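Local coordinates for designed helical repeat protein (Synthetic construct, PDB 5CWQ), which is a computationally designed helical repeat protein, probably without a natural function, made to explore repeat architectures, at residues R78-E83 with D90-L95; I98-A103 with Q128-E133; V149-L154 with K207-E212; L159-L164 with E182-V187. All blocks are in the same frame, centred on the assembly; numbering follows the deposited sequence.

Interaction 1 (R78-E83 with D90-L95); sequences RKVSEE and DEVLAL
L93 lays its CD1 methyl against S81, 3.7 Å from S81 CB and 3.9 Å from S81 O, and these two residues are also where the backbones run closest, with 5.0 Å between S81 CA and L93 CA. The leucine reaches across because its CG stands anti to the backbone N (chi1 174°), which carries the branch over to the serine. S81 presents its methylene and keeps its hydroxyl for its own helix: with chi1 at 67°, OG donates to R78 O at 2.6 Å, tilted out of the carbonyl plane. That oxygen also accepts E82 N from the same face, so two donors grip it and the serine's polar end is satisfied beside an apolar neighbour. The second pair is V80 with V92, whose side chains cross at about a right angle and meet through one methyl each, V80 CG1 to V92 CG1 at 3.9 Å. All four touching residues are buried, and no hydrogen bond crosses between the segments. The contact lies where helix 60-86 hands over to helix 90-114 in a helical hairpin. Helix 33-57 packs on V80 through L36 and L40 and on V92 through L33, while V137 of helix 117-144 meets L93.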
loop_
_atom_site.group_PDB
_atom_site.type_symbol
_atom_site.label_atom_id
_atom_site.label_comp_id
_atom_site.label_asym_id
_atom_site.label_seq_id
_atom_site.Cartn_x
_atom_site.Cartn_y
_atom_site.Cartn_z
ATOM N N ARG A 78 3.908 10.465 6.028
ATOM C CA ARG A 78 3.661 11.754 5.382
ATOM C C ARG A 78 4.782 12.742 5.683
ATOM O O ARG A 78 5.209 13.501 4.812
ATOM C CB ARG A 78 2.329 12.348 5.842
ATOM C CG ARG A 78 1.100 11.794 5.149
ATOM C CD ARG A 78 -0.163 12.337 5.802
ATOM N NE ARG A 78 -1.381 11.915 5.116
ATOM C CZ ARG A 78 -2.610 12.122 5.579
ATOM N NH1 ARG A 78 -2.791 12.744 6.737
ATOM N NH2 ARG A 78 -3.662 11.705 4.887
ATOM N N LYS A 79 5.248 12.736 6.926
ATOM C CA LYS A 79 6.317 13.633 7.344
ATOM C C LYS A 79 7.622 13.272 6.638
ATOM O O LYS A 79 8.354 14.148 6.183
ATOM C CB LYS A 79 6.498 13.579 8.862
ATOM C CG LYS A 79 7.474 14.607 9.410
ATOM C CD LYS A 79 7.683 14.428 10.907
ATOM C CE LYS A 79 8.608 15.494 11.478
ATOM N NZ LYS A 79 8.913 15.265 12.920
ATOM N N VAL A 80 7.904 11.976 6.546
ATOM C CA VAL A 80 9.122 11.505 5.894
ATOM C C VAL A 80 9.119 11.877 4.413
ATOM O O VAL A 80 10.157 12.236 3.856
ATOM C CB VAL A 80 9.287 9.975 6.045
ATOM C CG1 VAL A 80 10.491 9.468 5.249
ATOM C CG2 VAL A 80 9.435 9.608 7.512
ATOM N N SER A 81 7.953 11.790 3.780
ATOM C CA SER A 81 7.837 12.136 2.370
ATOM C C SER A 81 8.119 13.624 2.175
ATOM O O SER A 81 8.754 14.021 1.200
ATOM C CB SER A 81 6.450 11.777 1.831
ATOM O OG SER A 81 5.446 12.582 2.419
ATOM N N GLU A 82 7.647 14.438 3.113
ATOM C CA GLU A 82 7.907 15.871 3.100
ATOM C C GLU A 82 9.406 16.133 3.196
ATOM O O GLU A 82 9.967 16.914 2.425
ATOM C CB GLU A 82 7.169 16.548 4.257
ATOM C CG GLU A 82 7.035 18.054 4.135
ATOM C CD GLU A 82 8.315 18.804 4.458
ATOM O OE1 GLU A 82 9.133 18.300 5.258
ATOM O OE2 GLU A 82 8.494 19.913 3.911
ATOM N N GLU A 83 10.046 15.470 4.153
ATOM C CA GLU A 83 11.482 15.601 4.359
ATOM C C GLU A 83 12.258 15.043 3.170
ATOM O O GLU A 83 13.319 15.558 2.814
ATOM C CB GLU A 83 11.894 14.886 5.649
ATOM C CG GLU A 83 11.270 15.490 6.905
ATOM C CD GLU A 83 11.353 14.577 8.119
ATOM O OE1 GLU A 83 11.514 13.350 7.947
ATOM O OE2 GLU A 83 11.251 15.093 9.251
ATOM N N ASP A 90 14.395 10.925 -4.092
ATOM C CA ASP A 90 13.268 10.244 -4.721
ATOM C C ASP A 90 13.088 8.808 -4.227
ATOM O O ASP A 90 11.965 8.306 -4.176
ATOM C CB ASP A 90 13.441 10.253 -6.241
ATOM C CG ASP A 90 13.411 11.655 -6.820
ATOM O OD1 ASP A 90 12.531 12.444 -6.419
ATOM O OD2 ASP A 90 14.270 11.973 -7.670
ATOM N N GLU A 91 14.187 8.150 -3.868
ATOM C CA GLU A 91 14.122 6.771 -3.391
ATOM C C GLU A 91 13.405 6.698 -2.049
ATOM O O GLU A 91 12.513 5.872 -1.857
ATOM C CB GLU A 91 15.522 6.167 -3.262
ATOM C CG GLU A 91 15.509 4.693 -2.866
ATOM C CD GLU A 91 16.895 4.121 -2.649
ATOM O OE1 GLU A 91 17.840 4.906 -2.421
ATOM O OE2 GLU A 91 17.038 2.882 -2.705
ATOM N N VAL A 92 13.806 7.559 -1.122
ATOM C CA VAL A 92 13.167 7.627 0.185
ATOM C C VAL A 92 11.707 8.045 0.032
ATOM O O VAL A 92 10.832 7.534 0.733
ATOM C CB VAL A 92 13.903 8.611 1.122
ATOM C CG1 VAL A 92 13.174 8.755 2.454
ATOM C CG2 VAL A 92 15.335 8.151 1.352
ATOM N N LEU A 93 11.448 8.973 -0.884
ATOM C CA LEU A 93 10.083 9.411 -1.152
ATOM C C LEU A 93 9.220 8.225 -1.564
ATOM O O LEU A 93 8.130 8.027 -1.029
ATOM C CB LEU A 93 10.059 10.485 -2.246
ATOM C CG LEU A 93 8.674 10.938 -2.726
ATOM C CD1 LEU A 93 7.829 11.478 -1.575
ATOM C CD2 LEU A 93 8.813 11.982 -3.830
ATOM N N ALA A 94 9.719 7.434 -2.508
ATOM C CA ALA A 94 8.984 6.281 -3.013
ATOM C C ALA A 94 8.714 5.284 -1.893
ATOM O O ALA A 94 7.617 4.736 -1.792
ATOM C CB ALA A 94 9.752 5.615 -4.150
ATOM N N LEU A 95 9.716 5.058 -1.050
ATOM C CA LEU A 95 9.570 4.154 0.088
ATOM C C LEU A 95 8.513 4.666 1.064
ATOM O O LEU A 95 7.719 3.889 1.593
ATOM C CB LEU A 95 10.912 3.981 0.805
ATOM C CG LEU A 95 11.987 3.235 0.009
ATOM C CD1 LEU A 95 13.365 3.474 0.610
ATOM C CD2 LEU A 95 11.676 1.748 -0.043
#

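Interaction 2 (I98-A103 with Q128-E133); sequences IAIALA and QRVLEE
V130 loses the most surface here and packs against I100 and A101 of the other helix. Its CG2 does the reaching: it lies 3.6 Å from I100 CG2 and 4.2 Å from both A101 N and A101 CB, so one methyl bears on two consecutive residues. Both branches at the close point stand anti to their own backbone N. In V130, chi1 65° puts CG1 between the backbone N and the carbonyl carbon and so leaves CG2 anti to N; in I100, chi1 -74° sets CG1 beside the backbone N, and CG2 takes the anti place. The two side chains then slide past each other in opposite directions. V130 CB follows its methyl in, 3.9 Å from I100 CG2. The backbones come nearest at A101 and V130, 6.4 Å between CA atoms, consistent with the small A101 side chain. No hydrogen bond crosses; the contact is van der Waals packing. In the fold, helix 90-114 and helix 117-144 meet here about 6 Å from the centre of the chain (centre to centre), and L97 of helix 90-114 also touches V130. Helix 60-86 lies on I100 through L74 and A77, and helix 147-171 reaches A101 with L159 and V130 with A160.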
loop_
_atom_site.group_PDB
_atom_site.type_symbol
_atom_site.label_atom_id
_atom_site.label_comp_id
_atom_site.label_asym_id
_atom_site.label_seq_id
_atom_site.Cartn_x
_atom_site.Cartn_y
_atom_site.Cartn_z
ATOM N N ILE A 98 5.094 3.994 -0.273
ATOM C CA ILE A 98 4.722 2.598 -0.081
ATOM C C ILE A 98 4.149 2.419 1.322
ATOM O O ILE A 98 3.131 1.752 1.501
ATOM C CB ILE A 98 5.926 1.643 -0.297
ATOM C CG1 ILE A 98 6.347 1.648 -1.770
ATOM C CG2 ILE A 98 5.588 0.208 0.141
ATOM C CD1 ILE A 98 7.689 0.972 -2.034
ATOM N N ALA A 99 4.797 3.024 2.315
ATOM C CA ALA A 99 4.320 2.938 3.693
ATOM C C ALA A 99 2.942 3.579 3.817
ATOM O O ALA A 99 2.050 3.040 4.476
ATOM C CB ALA A 99 5.303 3.603 4.643
ATOM N N ILE A 100 2.780 4.730 3.172
ATOM C CA ILE A 100 1.508 5.444 3.157
ATOM C C ILE A 100 0.417 4.579 2.532
ATOM O O ILE A 100 -0.650 4.397 3.117
ATOM C CB ILE A 100 1.634 6.787 2.387
ATOM C CG1 ILE A 100 2.403 7.803 3.236
ATOM C CG2 ILE A 100 0.263 7.358 2.019
ATOM C CD1 ILE A 100 2.805 9.074 2.493
ATOM N N ALA A 101 0.698 4.039 1.350
ATOM C CA ALA A 101 -0.288 3.263 0.607
ATOM C C ALA A 101 -0.704 2.009 1.374
ATOM O O ALA A 101 -1.880 1.636 1.382
ATOM C CB ALA A 101 0.262 2.891 -0.765
ATOM N N LEU A 102 0.258 1.361 2.020
ATOM C CA LEU A 102 -0.026 0.151 2.780
ATOM C C LEU A 102 -0.860 0.478 4.018
ATOM O O LEU A 102 -1.728 -0.299 4.416
ATOM C CB LEU A 102 1.273 -0.553 3.178
ATOM C CG LEU A 102 1.140 -1.913 3.876
ATOM C CD1 LEU A 102 0.237 -2.867 3.104
ATOM C CD2 LEU A 102 2.512 -2.542 4.070
ATOM N N ALA A 103 -0.598 1.635 4.620
ATOM C CA ALA A 103 -1.377 2.092 5.766
ATOM C C ALA A 103 -2.813 2.395 5.350
ATOM O O ALA A 103 -3.755 2.084 6.080
ATOM C CB ALA A 103 -0.735 3.321 6.386
ATOM N N GLN A 128 -6.744 7.549 -3.345
ATOM C CA GLN A 128 -6.696 8.320 -4.579
ATOM C C GLN A 128 -5.560 9.338 -4.516
ATOM O O GLN A 128 -4.863 9.560 -5.507
ATOM C CB GLN A 128 -8.034 9.022 -4.830
ATOM C CG GLN A 128 -8.103 9.793 -6.145
ATOM C CD GLN A 128 -7.901 8.905 -7.361
ATOM O OE1 GLN A 128 -8.318 7.746 -7.376
ATOM N NE2 GLN A 128 -7.253 9.446 -8.387
ATOM N N ARG A 129 -5.373 9.945 -3.347
ATOM C CA ARG A 129 -4.317 10.934 -3.153
ATOM C C ARG A 129 -2.934 10.329 -3.374
ATOM O O ARG A 129 -2.159 10.819 -4.193
ATOM C CB ARG A 129 -4.390 11.536 -1.748
ATOM C CG ARG A 129 -5.504 12.552 -1.547
ATOM C CD ARG A 129 -5.637 12.915 -0.073
ATOM N NE ARG A 129 -6.754 13.820 0.188
ATOM C CZ ARG A 129 -7.145 14.194 1.403
ATOM N NH1 ARG A 129 -6.516 13.739 2.480
ATOM N NH2 ARG A 129 -8.170 15.022 1.544
ATOM N N VAL A 130 -2.629 9.266 -2.638
ATOM C CA VAL A 130 -1.311 8.650 -2.708
ATOM C C VAL A 130 -1.069 8.073 -4.103
ATOM O O VAL A 130 0.065 8.053 -4.588
ATOM C CB VAL A 130 -1.146 7.544 -1.636
ATOM C CG1 VAL A 130 -2.102 6.391 -1.891
ATOM C CG2 VAL A 130 0.292 7.054 -1.589
ATOM N N LEU A 131 -2.144 7.618 -4.744
ATOM C CA LEU A 131 -2.074 7.140 -6.120
ATOM C C LEU A 131 -1.542 8.234 -7.040
ATOM O O LEU A 131 -0.647 7.998 -7.851
ATOM C CB LEU A 131 -3.452 6.676 -6.595
ATOM C CG LEU A 131 -3.612 6.396 -8.092
ATOM C CD1 LEU A 131 -2.672 5.290 -8.531
ATOM C CD2 LEU A 131 -5.050 6.035 -8.410
ATOM N N GLU A 132 -2.101 9.431 -6.907
ATOM C CA GLU A 132 -1.694 10.559 -7.731
ATOM C C GLU A 132 -0.248 10.951 -7.439
ATOM O O GLU A 132 0.519 11.244 -8.356
ATOM C CB GLU A 132 -2.631 11.747 -7.503
ATOM C CG GLU A 132 -4.039 11.521 -8.041
ATOM C CD GLU A 132 -5.036 12.560 -7.560
ATOM O OE1 GLU A 132 -4.641 13.465 -6.795
ATOM O OE2 GLU A 132 -6.220 12.467 -7.950
ATOM N N GLU A 133 0.125 10.943 -6.163
ATOM C CA GLU A 133 1.493 11.274 -5.776
ATOM C C GLU A 133 2.476 10.249 -6.335
ATOM O O GLU A 133 3.526 10.609 -6.858
ATOM C CB GLU A 133 1.627 11.349 -4.254
ATOM C CG GLU A 133 0.860 12.500 -3.623
ATOM C CD GLU A 133 1.147 12.653 -2.140
ATOM O OE1 GLU A 133 2.335 12.612 -1.753
ATOM O OE2 GLU A 133 0.183 12.812 -1.362
#

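Interaction 3 (V149-L154 with K207-E212)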
loop_
_atom_site.group_PDB
_atom_site.type_symbol
_atom_site.label_atom_id
_atom_site.label_comp_id
_atom_site.label_asym_id
_atom_site.label_seq_id
_atom_site.Cartn_x
_atom_site.Cartn_y
_atom_site.Cartn_z
ATOM N N VAL A 149 13.652 3.359 -8.422
ATOM C CA VAL A 149 12.642 4.290 -7.934
ATOM C C VAL A 149 11.326 4.068 -8.669
ATOM O O VAL A 149 10.257 4.104 -8.062
ATOM C CB VAL A 149 13.089 5.761 -8.103
ATOM C CG1 VAL A 149 11.960 6.727 -7.734
ATOM C CG2 VAL A 149 14.316 6.040 -7.253
ATOM N N LEU A 150 11.414 3.837 -9.974
ATOM C CA LEU A 150 10.232 3.568 -10.783
ATOM C C LEU A 150 9.476 2.368 -10.230
ATOM O O LEU A 150 8.264 2.430 -10.021
ATOM C CB LEU A 150 10.619 3.321 -12.244
ATOM C CG LEU A 150 9.505 2.812 -13.168
ATOM C CD1 LEU A 150 8.304 3.741 -13.148
ATOM C CD2 LEU A 150 10.023 2.648 -14.589
ATOM N N ALA A 151 10.202 1.284 -9.981
ATOM C CA ALA A 151 9.592 0.056 -9.485
ATOM C C ALA A 151 8.962 0.272 -8.111
ATOM O O ALA A 151 7.900 -0.278 -7.817
ATOM C CB ALA A 151 10.623 -1.063 -9.432
ATOM N N LEU A 152 9.609 1.075 -7.273
ATOM C CA LEU A 152 9.079 1.364 -5.944
ATOM C C LEU A 152 7.787 2.162 -6.046
ATOM O O LEU A 152 6.815 1.879 -5.343
ATOM C CB LEU A 152 10.104 2.126 -5.102
ATOM C CG LEU A 152 11.320 1.306 -4.672
ATOM C CD1 LEU A 152 12.392 2.206 -4.071
ATOM C CD2 LEU A 152 10.920 0.214 -3.686
ATOM N N ALA A 153 7.779 3.154 -6.929
ATOM C CA ALA A 153 6.587 3.954 -7.164
ATOM C C ALA A 153 5.436 3.080 -7.661
ATOM O O ALA A 153 4.288 3.299 -7.294
ATOM C CB ALA A 153 6.881 5.074 -8.164
ATOM N N LEU A 154 5.746 2.082 -8.483
ATOM C CA LEU A 154 4.708 1.206 -9.027
ATOM C C LEU A 154 4.082 0.344 -7.931
ATOM O O LEU A 154 2.894 0.024 -7.983
ATOM C CB LEU A 154 5.275 0.316 -10.136
ATOM C CG LEU A 154 5.635 1.022 -11.447
ATOM C CD1 LEU A 154 6.302 0.051 -12.404
ATOM C CD2 LEU A 154 4.413 1.654 -12.103
ATOM N N LYS A 207 13.806 -6.326 -10.746
ATOM C CA LYS A 207 12.914 -7.407 -11.146
ATOM C C LYS A 207 12.000 -7.803 -9.993
ATOM O O LYS A 207 10.788 -7.927 -10.165
ATOM C CB LYS A 207 13.723 -8.617 -11.618
ATOM C CG LYS A 207 12.883 -9.823 -12.018
ATOM C CD LYS A 207 13.751 -11.042 -12.328
ATOM C CE LYS A 207 14.416 -11.597 -11.080
ATOM N NZ LYS A 207 15.215 -12.817 -11.373
ATOM N N ARG A 208 12.593 -7.999 -8.820
ATOM C CA ARG A 208 11.840 -8.401 -7.639
ATOM C C ARG A 208 10.810 -7.346 -7.254
ATOM O O ARG A 208 9.676 -7.674 -6.908
ATOM C CB ARG A 208 12.788 -8.659 -6.469
ATOM C CG ARG A 208 13.708 -9.845 -6.676
ATOM C CD ARG A 208 14.940 -9.743 -5.794
ATOM N NE ARG A 208 15.946 -10.739 -6.155
ATOM C CZ ARG A 208 17.256 -10.583 -5.984
ATOM N NH1 ARG A 208 17.739 -9.466 -5.456
ATOM N NH2 ARG A 208 18.090 -11.547 -6.348
ATOM N N LEU A 209 11.209 -6.079 -7.317
ATOM C CA LEU A 209 10.321 -4.974 -6.966
ATOM C C LEU A 209 9.177 -4.841 -7.969
ATOM O O LEU A 209 8.033 -4.587 -7.588
ATOM C CB LEU A 209 11.107 -3.663 -6.885
ATOM C CG LEU A 209 12.170 -3.586 -5.782
ATOM C CD1 LEU A 209 12.997 -2.320 -5.920
ATOM C CD2 LEU A 209 11.537 -3.660 -4.398
ATOM N N ALA A 210 9.490 -5.014 -9.249
ATOM C CA ALA A 210 8.480 -4.948 -10.297
ATOM C C ALA A 210 7.466 -6.082 -10.146
ATOM O O ALA A 210 6.285 -5.921 -10.461
ATOM C CB ALA A 210 9.139 -5.000 -11.667
ATOM N N GLU A 211 7.932 -7.227 -9.656
ATOM C CA GLU A 211 7.064 -8.385 -9.470
ATOM C C GLU A 211 6.073 -8.163 -8.335
ATOM O O GLU A 211 4.934 -8.623 -8.405
ATOM C CB GLU A 211 7.903 -9.641 -9.221
ATOM C CG GLU A 211 8.512 -10.189 -10.507
ATOM C CD GLU A 211 9.556 -11.260 -10.281
ATOM O OE1 GLU A 211 10.036 -11.412 -9.138
ATOM O OE2 GLU A 211 9.899 -11.948 -11.265
ATOM N N GLU A 212 6.498 -7.452 -7.294
ATOM C CA GLU A 212 5.583 -7.059 -6.228
ATOM C C GLU A 212 4.427 -6.253 -6.806
ATOM O O GLU A 212 3.260 -6.591 -6.606
ATOM C CB GLU A 212 6.300 -6.233 -5.157
ATOM C CG GLU A 212 7.297 -7.006 -4.319
ATOM C CD GLU A 212 7.862 -6.173 -3.180
ATOM O OE1 GLU A 212 7.101 -5.384 -2.583
ATOM O OE2 GLU A 212 9.067 -6.305 -2.884
#
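L209 carries the contact from its side, meeting A151 with its stem and L152 with its branched end. The CA-CB bonds of L209 and A151 are both directed toward the opposite helix, but the two CB atoms, A151 CB and L209 CB, meet at a slant, 3.7 Å apart. A151 CB is also 4.1 Å from A210 N, which brings it against the backbone of the partner helix; A151 CA and A210 CA lie 5.2 Å apart, a separation that two alanines permit. Further out, the leucine ends meet. L209 has CG anti to its carbonyl carbon (chi1 -64°) and an extended chi2, and L152 adopts nearly the same form (chi1 -70°). L152 starts out directed away from helix 204-230, yet this conformation swings its CD2 back until it lies 4.0 Å from L209 CD1 and equally 4.0 Å from L209 CD2, so that it faces both methyls alike as the side chains cross obliquely. The axes of the two short segments approach to 8.2 Å and run almost parallel, 19° apart; helices 147-171 and 204-230 are separated in the chain by helix 174-201. L152 is shared: it also touches A94, L95 and I98 of helix 90-114, so the same leucine links three helices. Chemically this is pure van der Waals packing, with no hydrogen bond or ion pair between the segments; its hold rests on burial and on shape, the fit of the A151 methyl against L209 CB and of the leucine branches against each other.

Interaction 4 (L159-L164 with E182-V187); sequences LAVLAL and EDARRV
D183 OD1 is gripped from two directions: R135 of helix 117-144 forms a salt bridge to it through NH2, and R186, one turn on in the same helix, reaches it with NH1 at 3.3 Å, a weak hydrogen bond of 169° within a second salt bridge. The carboxylate oxygen lies at the edge of the R186 guanidinium, in its plane, while E182 O sits 3.6 Å above one face of that group, offset toward the rim. Two positive partners would probably favour the ionised form of the aspartate. The stem of the same residue does apolar work, for D183 CB packs 3.6 Å from V161 CG2, and the two side chains cross at a slant. V161 uses both methyls: with chi1 172°, CG1 is anti to the backbone N and extends to A184, 3.8 Å from both A184 N and A184 CB, while CG2 makes the nearer approach to D183 CB. This is antiparallel packing of consecutive helices, 147-171 and 174-201, a helical hairpin, as is common in helical repeat proteins; the axes of the two short segments pass 9.6 Å apart at 159°. V161 and A184 mark the nearest backbone approach, 6.3 Å between their CA atoms. Beyond the valine, L164 borders the acidic end, its CD1 4.1 Å from D183 OD2; S124 and A127 of helix 117-144 lie against that leucine too. V187, farther along helix 174-201, touches A217 of helix 204-230.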
loop_
_atom_site.group_PDB
_atom_site.type_symbol
_atom_site.label_atom_id
_atom_site.label_comp_id
_atom_site.label_asym_id
_atom_site.label_seq_id
_atom_site.Cartn_x
_atom_site.Cartn_y
_atom_site.Cartn_z
ATOM N N LEU A 159 -0.565 -0.756 -4.477
ATOM C CA LEU A 159 -1.171 -0.801 -3.148
ATOM C C LEU A 159 -2.362 0.151 -3.075
ATOM O O LEU A 159 -3.403 -0.182 -2.503
ATOM C CB LEU A 159 -0.147 -0.443 -2.070
ATOM C CG LEU A 159 0.937 -1.485 -1.797
ATOM C CD1 LEU A 159 2.037 -0.879 -0.941
ATOM C CD2 LEU A 159 0.348 -2.721 -1.123
ATOM N N ALA A 160 -2.203 1.332 -3.663
ATOM C CA ALA A 160 -3.267 2.329 -3.678
ATOM C C ALA A 160 -4.479 1.821 -4.454
ATOM O O ALA A 160 -5.620 2.006 -4.032
ATOM C CB ALA A 160 -2.759 3.634 -4.276
ATOM N N VAL A 161 -4.227 1.177 -5.589
ATOM C CA VAL A 161 -5.302 0.634 -6.410
ATOM C C VAL A 161 -5.969 -0.532 -5.683
ATOM O O VAL A 161 -7.170 -0.756 -5.822
ATOM C CB VAL A 161 -4.779 0.180 -7.789
ATOM C CG1 VAL A 161 -5.858 -0.555 -8.573
ATOM C CG2 VAL A 161 -4.294 1.383 -8.577
ATOM N N LEU A 162 -5.181 -1.265 -4.901
ATOM C CA LEU A 162 -5.714 -2.333 -4.063
ATOM C C LEU A 162 -6.694 -1.758 -3.050
ATOM O O LEU A 162 -7.754 -2.328 -2.798
ATOM C CB LEU A 162 -4.586 -3.067 -3.336
ATOM C CG LEU A 162 -4.380 -4.546 -3.662
ATOM C CD1 LEU A 162 -3.212 -5.099 -2.861
ATOM C CD2 LEU A 162 -5.635 -5.358 -3.388
ATOM N N ALA A 163 -6.325 -0.622 -2.468
ATOM C CA ALA A 163 -7.163 0.035 -1.476
ATOM C C ALA A 163 -8.458 0.525 -2.116
ATOM O O ALA A 163 -9.532 0.413 -1.524
ATOM C CB ALA A 163 -6.412 1.190 -0.826
ATOM N N LEU A 164 -8.355 1.060 -3.328
ATOM C CA LEU A 164 -9.534 1.521 -4.053
ATOM C C LEU A 164 -10.461 0.352 -4.363
ATOM O O LEU A 164 -11.680 0.460 -4.220
ATOM C CB LEU A 164 -9.134 2.230 -5.349
ATOM C CG LEU A 164 -8.444 3.588 -5.188
ATOM C CD1 LEU A 164 -7.923 4.080 -6.529
ATOM C CD2 LEU A 164 -9.383 4.622 -4.567
ATOM N N GLU A 182 -9.493 -0.631 -14.184
ATOM C CA GLU A 182 -8.695 -0.055 -15.259
ATOM C C GLU A 182 -7.325 0.384 -14.747
ATOM O O GLU A 182 -6.316 0.201 -15.429
ATOM C CB GLU A 182 -9.430 1.125 -15.899
ATOM C CG GLU A 182 -10.732 0.739 -16.593
ATOM C CD GLU A 182 -10.526 -0.219 -17.758
ATOM O OE1 GLU A 182 -9.385 -0.320 -18.259
ATOM O OE2 GLU A 182 -11.510 -0.871 -18.174
ATOM N N ASP A 183 -7.292 0.962 -13.547
ATOM C CA ASP A 183 -6.029 1.323 -12.907
ATOM C C ASP A 183 -5.131 0.100 -12.748
ATOM O O ASP A 183 -3.935 0.156 -13.030
ATOM C CB ASP A 183 -6.264 1.954 -11.530
ATOM C CG ASP A 183 -6.910 3.320 -11.607
ATOM O OD1 ASP A 183 -6.839 3.971 -12.670
ATOM O OD2 ASP A 183 -7.484 3.749 -10.584
ATOM N N ALA A 184 -5.720 -1.004 -12.296
ATOM C CA ALA A 184 -4.967 -2.220 -12.008
ATOM C C ALA A 184 -4.367 -2.824 -13.275
ATOM O O ALA A 184 -3.237 -3.319 -13.259
ATOM C CB ALA A 184 -5.859 -3.240 -11.310
ATOM N N ARG A 185 -5.122 -2.788 -14.368
ATOM C CA ARG A 185 -4.633 -3.297 -15.644
ATOM C C ARG A 185 -3.444 -2.481 -16.133
ATOM O O ARG A 185 -2.463 -3.032 -16.632
ATOM C CB ARG A 185 -5.740 -3.279 -16.701
ATOM C CG ARG A 185 -6.795 -4.358 -16.522
ATOM C CD ARG A 185 -7.156 -5.002 -17.855
ATOM N NE ARG A 185 -6.055 -5.801 -18.391
ATOM C CZ ARG A 185 -6.063 -6.392 -19.582
ATOM N NH1 ARG A 185 -7.115 -6.277 -20.382
ATOM N NH2 ARG A 185 -5.012 -7.099 -19.978
ATOM N N ARG A 186 -3.532 -1.165 -15.983
ATOM C CA ARG A 186 -2.479 -0.278 -16.453
ATOM C C ARG A 186 -1.189 -0.504 -15.668
ATOM O O ARG A 186 -0.121 -0.684 -16.255
ATOM C CB ARG A 186 -2.920 1.183 -16.343
ATOM C CG ARG A 186 -2.104 2.138 -17.204
ATOM C CD ARG A 186 -2.610 3.573 -17.112
ATOM N NE ARG A 186 -4.042 3.678 -17.401
ATOM C CZ ARG A 186 -5.006 3.730 -16.483
ATOM N NH1 ARG A 186 -4.718 3.691 -15.186
ATOM N NH2 ARG A 186 -6.272 3.825 -16.865
ATOM N N VAL A 187 -1.288 -0.509 -14.344
ATOM C CA VAL A 187 -0.102 -0.649 -13.507
ATOM C C VAL A 187 0.482 -2.054 -13.647
ATOM O O VAL A 187 1.696 -2.235 -13.562
ATOM C CB VAL A 187 -0.409 -0.343 -12.022
ATOM C CG1 VAL A 187 -1.409 -1.330 -11.464
ATOM C CG2 VAL A 187 0.874 -0.346 -11.191
#

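Along the chain the contacts open in the order 1, 2, 3, 4, with interaction 4 nested in the loop that interaction 3 closes. Interactions 1, 2 and 4 each join consecutive helices, whereas interaction 3 joins 147-171 to 204-230, two helices apart. Helix 90-114 serves interactions 1 and 2, whose centres are 11 Å apart, and helix 147-171 serves 3 and 4, at 14 Å. The two pairs are sewn together: A94 CB lies 3.6 Å from L152 CB, and A101 CB 3.6 Å from L159 CB. Interactions 1 and 4, 21 Å apart between centres, do not touch. The result is one continuous packed array rather than separate units.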